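Local coordinates for metallo-beta-lactamase family protein (Thermus thermophilus, PDB 2ZO4) that binds two zinc ions in a metallo-beta-lactamase fold and probably acts as a hydrolase, on a substrate that is not established, at residues Gly264-Thr267 / Ala268-Ser272; Phe287-Ala290 / Glu291-His295. All coordinates share one frame; numbering follows the deposited sequence.

Interaction 1 is the N-terminal cap of helix 268-275, and interaction 2 lies within the next helix, 286-301. Both belong to the C-terminal region of the chain, and their centres are about 11 Å apart. They touch where Ser272 packs on the second helix, its CB 3.3 Å from Thr292 OG1 and 3.8 Å from Phe289 CA. Interaction 1 is remote from the zinc site. Interaction 2 comes near it at one end: the side chain of Phe287 is about 6 Å from that of the zinc ligand His72 and about 8 Å from a bound zinc ion. Helix 286-301 therefore carries both the zinc-near Phe287 and, a short way on, the residues that touch helix 268-275.

Interaction 1: residues Gly264-Thr267 / Ala268-Ser272; sequences GPKT and AWELS
Thr267 and Glu270 cross at about a right angle, each side chain bonding to the other's backbone N-H. Thr267 OG1 sits between its own backbone N and carbonyl carbon (chi1 72°). Glu270 N gives Thr267 OG1 a straight but weak bond of 3.3 Å. Glu270 has the same first torsion and is extended beyond CG. Its OE1 returns to Thr267 N at 3.2 Å, and the N-H meets this oxygen on the anti side, 33° out of the carboxylate plane. The two bonds form a capping box, with Thr267 as the N-cap of helix 268-275. Arg313 makes a salt bridge to the same OE1, so this oxygen has two partners. The helix proper starts with the bond from Leu271 N to Thr267 O, 3.1 Å. The side chains of Lys266 and Glu270 also cross at about a right angle. Lys266 CG lies 3.6 Å from Glu270 OE2, a contact of the aliphatic chain. The ammonium goes further, to Leu261 O, and Lys266 NZ stays 5.0 Å from Glu270 OE2. Leu271 CD2 touches Lys266 CD at 3.7 Å. Leu271 CG is also close to Thr267 O, at 3.3 Å. Leu271 also packs on Leu258 and Leu261 of helix 240-261 and Leu296 of helix 286-301.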
loop_
_atom_site.group_PDB
_atom_site.type_symbol
_atom_site.label_atom_id
_atom_site.label_comp_id
_atom_site.label_asym_id
_atom_site.label_seq_id
_atom_site.Cartn_x
_atom_site.Cartn_y
_atom_site.Cartn_z
ATOM N N GLY A 264 10.481 29.649 -7.010
ATOM C CA GLY A 264 9.775 30.629 -6.190
ATOM C C GLY A 264 8.774 29.908 -5.300
ATOM O O GLY A 264 8.622 28.690 -5.416
ATOM N N PRO A 265 8.091 30.649 -4.401
ATOM C CA PRO A 265 7.076 30.074 -3.511
ATOM C C PRO A 265 5.931 29.407 -4.277
ATOM O O PRO A 265 5.316 30.034 -5.146
ATOM C CB PRO A 265 6.567 31.287 -2.726
ATOM C CG PRO A 265 7.673 32.283 -2.803
ATOM C CD PRO A 265 8.259 32.096 -4.167
ATOM N N LYS A 266 5.663 28.141 -3.955
ATOM C CA LYS A 266 4.646 27.347 -4.651
ATOM C C LYS A 266 3.857 26.445 -3.700
ATOM O O LYS A 266 4.363 26.029 -2.656
ATOM C CB LYS A 266 5.288 26.498 -5.756
ATOM C CG LYS A 266 5.819 27.297 -6.943
ATOM C CD LYS A 266 6.320 26.383 -8.040
ATOM C CE LYS A 266 6.896 27.174 -9.204
ATOM N NZ LYS A 266 7.421 26.253 -10.262
ATOM N N THR A 267 2.617 26.145 -4.078
ATOM C CA THR A 267 1.760 25.250 -3.306
ATOM C C THR A 267 2.002 23.807 -3.737
ATOM O O THR A 267 2.473 23.559 -4.847
ATOM C CB THR A 267 0.269 25.570 -3.515
ATOM O OG1 THR A 267 -0.123 25.162 -4.833
ATOM C CG2 THR A 267 -0.002 27.067 -3.342
ATOM N N ALA A 268 1.658 22.859 -2.867
ATOM C CA ALA A 268 1.790 21.433 -3.179
ATOM C C ALA A 268 0.966 21.014 -4.404
ATOM O O ALA A 268 1.368 20.121 -5.150
ATOM C CB ALA A 268 1.424 20.590 -1.975
ATOM N N TRP A 269 -0.178 21.659 -4.614
ATOM C CA TRP A 269 -1.017 21.346 -5.768
ATOM C C TRP A 269 -0.336 21.682 -7.096
ATOM O O TRP A 269 -0.270 20.834 -7.985
ATOM C CB TRP A 269 -2.382 22.029 -5.679
ATOM C CG TRP A 269 -3.174 21.880 -6.947
ATOM C CD1 TRP A 269 -3.380 22.834 -7.903
ATOM C CD2 TRP A 269 -3.842 20.698 -7.409
ATOM N NE1 TRP A 269 -4.142 22.323 -8.928
ATOM C CE2 TRP A 269 -4.437 21.013 -8.653
ATOM C CE3 TRP A 269 -3.995 19.402 -6.893
ATOM C CZ2 TRP A 269 -5.185 20.086 -9.384
ATOM C CZ3 TRP A 269 -4.736 18.477 -7.625
ATOM C CH2 TRP A 269 -5.322 18.828 -8.859
ATOM N N GLU A 270 0.165 22.909 -7.229
ATOM C CA GLU A 270 0.823 23.324 -8.472
ATOM C C GLU A 270 2.126 22.561 -8.717
ATOM O O GLU A 270 2.460 22.241 -9.861
ATOM C CB GLU A 270 1.036 24.845 -8.523
ATOM C CG GLU A 270 2.115 25.407 -7.609
ATOM C CD GLU A 270 2.293 26.904 -7.781
ATOM O OE1 GLU A 270 1.945 27.652 -6.842
ATOM O OE2 GLU A 270 2.771 27.333 -8.860
ATOM N N LEU A 271 2.843 22.261 -7.635
ATOM C CA LEU A 271 4.068 21.462 -7.704
ATOM C C LEU A 271 3.811 20.038 -8.203
ATOM O O LEU A 271 4.608 19.492 -8.970
ATOM C CB LEU A 271 4.760 21.426 -6.336
ATOM C CG LEU A 271 5.452 22.714 -5.889
ATOM C CD1 LEU A 271 5.779 22.645 -4.405
ATOM C CD2 LEU A 271 6.711 22.978 -6.718
ATOM N N SER A 272 2.694 19.457 -7.767
ATOM C CA SER A 272 2.323 18.084 -8.120
ATOM C C SER A 272 2.076 17.875 -9.620
ATOM O O SER A 272 2.147 16.748 -10.111
ATOM C CB SER A 272 1.101 17.628 -7.310
ATOM O OG SER A 272 -0.067 18.336 -7.680
#

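Interaction 2: residues Phe287-Ala290 / Glu291-His295; sequences FAFA and ETLAH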
loop_
_atom_site.group_PDB
_atom_site.type_symbol
_atom_site.label_atom_id
_atom_site.label_comp_id
_atom_site.label_asym_id
_atom_site.label_seq_id
_atom_site.Cartn_x
_atom_site.Cartn_y
_atom_site.Cartn_z
ATOM N N PHE A 287 -3.239 11.173 -5.916
ATOM C CA PHE A 287 -2.022 10.468 -5.510
ATOM C C PHE A 287 -0.769 11.302 -5.772
ATOM O O PHE A 287 0.156 11.300 -4.962
ATOM C CB PHE A 287 -1.919 9.111 -6.213
ATOM C CG PHE A 287 -3.100 8.211 -5.967
ATOM C CD1 PHE A 287 -3.948 7.857 -7.012
ATOM C CD2 PHE A 287 -3.375 7.733 -4.685
ATOM C CE1 PHE A 287 -5.050 7.029 -6.788
ATOM C CE2 PHE A 287 -4.476 6.908 -4.450
ATOM C CZ PHE A 287 -5.314 6.553 -5.504
ATOM N N ALA A 288 -0.749 12.007 -6.903
ATOM C CA ALA A 288 0.331 12.941 -7.221
ATOM C C ALA A 288 0.453 14.034 -6.149
ATOM O O ALA A 288 1.558 14.344 -5.705
ATOM C CB ALA A 288 0.123 13.552 -8.607
ATOM N N PHE A 289 -0.684 14.592 -5.727
ATOM C CA PHE A 289 -0.726 15.582 -4.648
ATOM C C PHE A 289 -0.143 15.062 -3.328
ATOM O O PHE A 289 0.696 15.725 -2.717
ATOM C CB PHE A 289 -2.157 16.078 -4.416
ATOM C CG PHE A 289 -2.323 16.922 -3.170
ATOM C CD1 PHE A 289 -2.121 18.296 -3.212
ATOM C CD2 PHE A 289 -2.687 16.340 -1.958
ATOM C CE1 PHE A 289 -2.280 19.078 -2.067
ATOM C CE2 PHE A 289 -2.837 17.110 -0.806
ATOM C CZ PHE A 289 -2.636 18.484 -0.865
ATOM N N ALA A 290 -0.609 13.892 -2.894
ATOM C CA ALA A 290 -0.185 13.308 -1.620
ATOM C C ALA A 290 1.293 12.920 -1.616
ATOM O O ALA A 290 1.967 13.074 -0.598
ATOM C CB ALA A 290 -1.062 12.118 -1.253
ATOM N N GLU A 291 1.778 12.421 -2.755
ATOM C CA GLU A 291 3.198 12.099 -2.949
ATOM C C GLU A 291 4.064 13.351 -2.889
ATOM O O GLU A 291 5.111 13.362 -2.238
ATOM C CB GLU A 291 3.420 11.391 -4.290
ATOM C CG GLU A 291 3.580 9.871 -4.206
ATOM C CD GLU A 291 4.976 9.368 -4.596
ATOM O OE1 GLU A 291 5.909 10.187 -4.747
ATOM O OE2 GLU A 291 5.137 8.142 -4.757
ATOM N N THR A 292 3.620 14.397 -3.583
ATOM C CA THR A 292 4.318 15.684 -3.600
ATOM C C THR A 292 4.386 16.290 -2.195
ATOM O O THR A 292 5.425 16.816 -1.795
ATOM C CB THR A 292 3.657 16.670 -4.588
ATOM O OG1 THR A 292 3.576 16.058 -5.883
ATOM C CG2 THR A 292 4.460 17.962 -4.696
ATOM N N LEU A 293 3.283 16.192 -1.458
ATOM C CA LEU A 293 3.217 16.671 -0.082
ATOM C C LEU A 293 4.180 15.915 0.837
ATOM O O LEU A 293 4.849 16.524 1.672
ATOM C CB LEU A 293 1.778 16.594 0.446
ATOM C CG LEU A 293 1.487 17.121 1.858
ATOM C CD1 LEU A 293 2.063 18.519 2.078
ATOM C CD2 LEU A 293 -0.008 17.116 2.106
ATOM N N ALA A 294 4.242 14.594 0.670
ATOM C CA ALA A 294 5.175 13.738 1.410
ATOM C C ALA A 294 6.637 14.137 1.197
ATOM O O ALA A 294 7.437 14.119 2.136
ATOM C CB ALA A 294 4.974 12.279 1.019
ATOM N N HIS A 295 6.980 14.470 -0.043
ATOM C CA HIS A 295 8.338 14.880 -0.378
ATOM C C HIS A 295 8.667 16.268 0.172
ATOM O O HIS A 295 9.778 16.500 0.649
ATOM C CB HIS A 295 8.565 14.817 -1.887
ATOM C CG HIS A 295 8.770 13.426 -2.403
ATOM N ND1 HIS A 295 7.751 12.498 -2.464
ATOM C CD2 HIS A 295 9.877 12.802 -2.868
ATOM C CE1 HIS A 295 8.221 11.364 -2.952
ATOM N NE2 HIS A 295 9.509 11.520 -3.202
#
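Thr292 turns its hydroxyl back to Ala288 O, one turn earlier in the same helix. With OG1 beside its own backbone N (chi1 -54°), Thr292 OG1 donates to Ala288 O at 2.7 Å. Thr292 N bonds to Ala288 O at 3.0 Å. The two donors arrive from opposite faces of the carbonyl plane, so Ala288 O is gripped twice. His295 repeats the pattern a turn later. Its ND1 donates to Glu291 O at 2.8 Å, and His295 N reaches this oxygen from the opposite face. The acceptor lies in the imidazole plane, which helps fix the ring's rotation. NE2 of the same ring is bonded to His251. The carboxylate of Glu291 leaves the helix, and OE2 accepts from Val200 N. The backbone bonds are those of a regular alpha helix, for example Leu293 N to Phe289 O at 2.9 Å. The apolar contact is between Phe289 and Leu293, which lie side by side and point the same way. Both have CG anti to the backbone N, and Phe289 CE2 approaches Leu293 CD2 at 4.1 Å. This part of the C-terminal family region lies near the metal site, the side chain of Glu291 about 7 Å from that of the zinc ligand His171. Helix 286-301 packs against three others. Phe289 and Thr292 face helix 268-275, Glu291 and His295 meet helix 240-261 at Arg254, and Ala294 rests on Pro210 of helix 210-222.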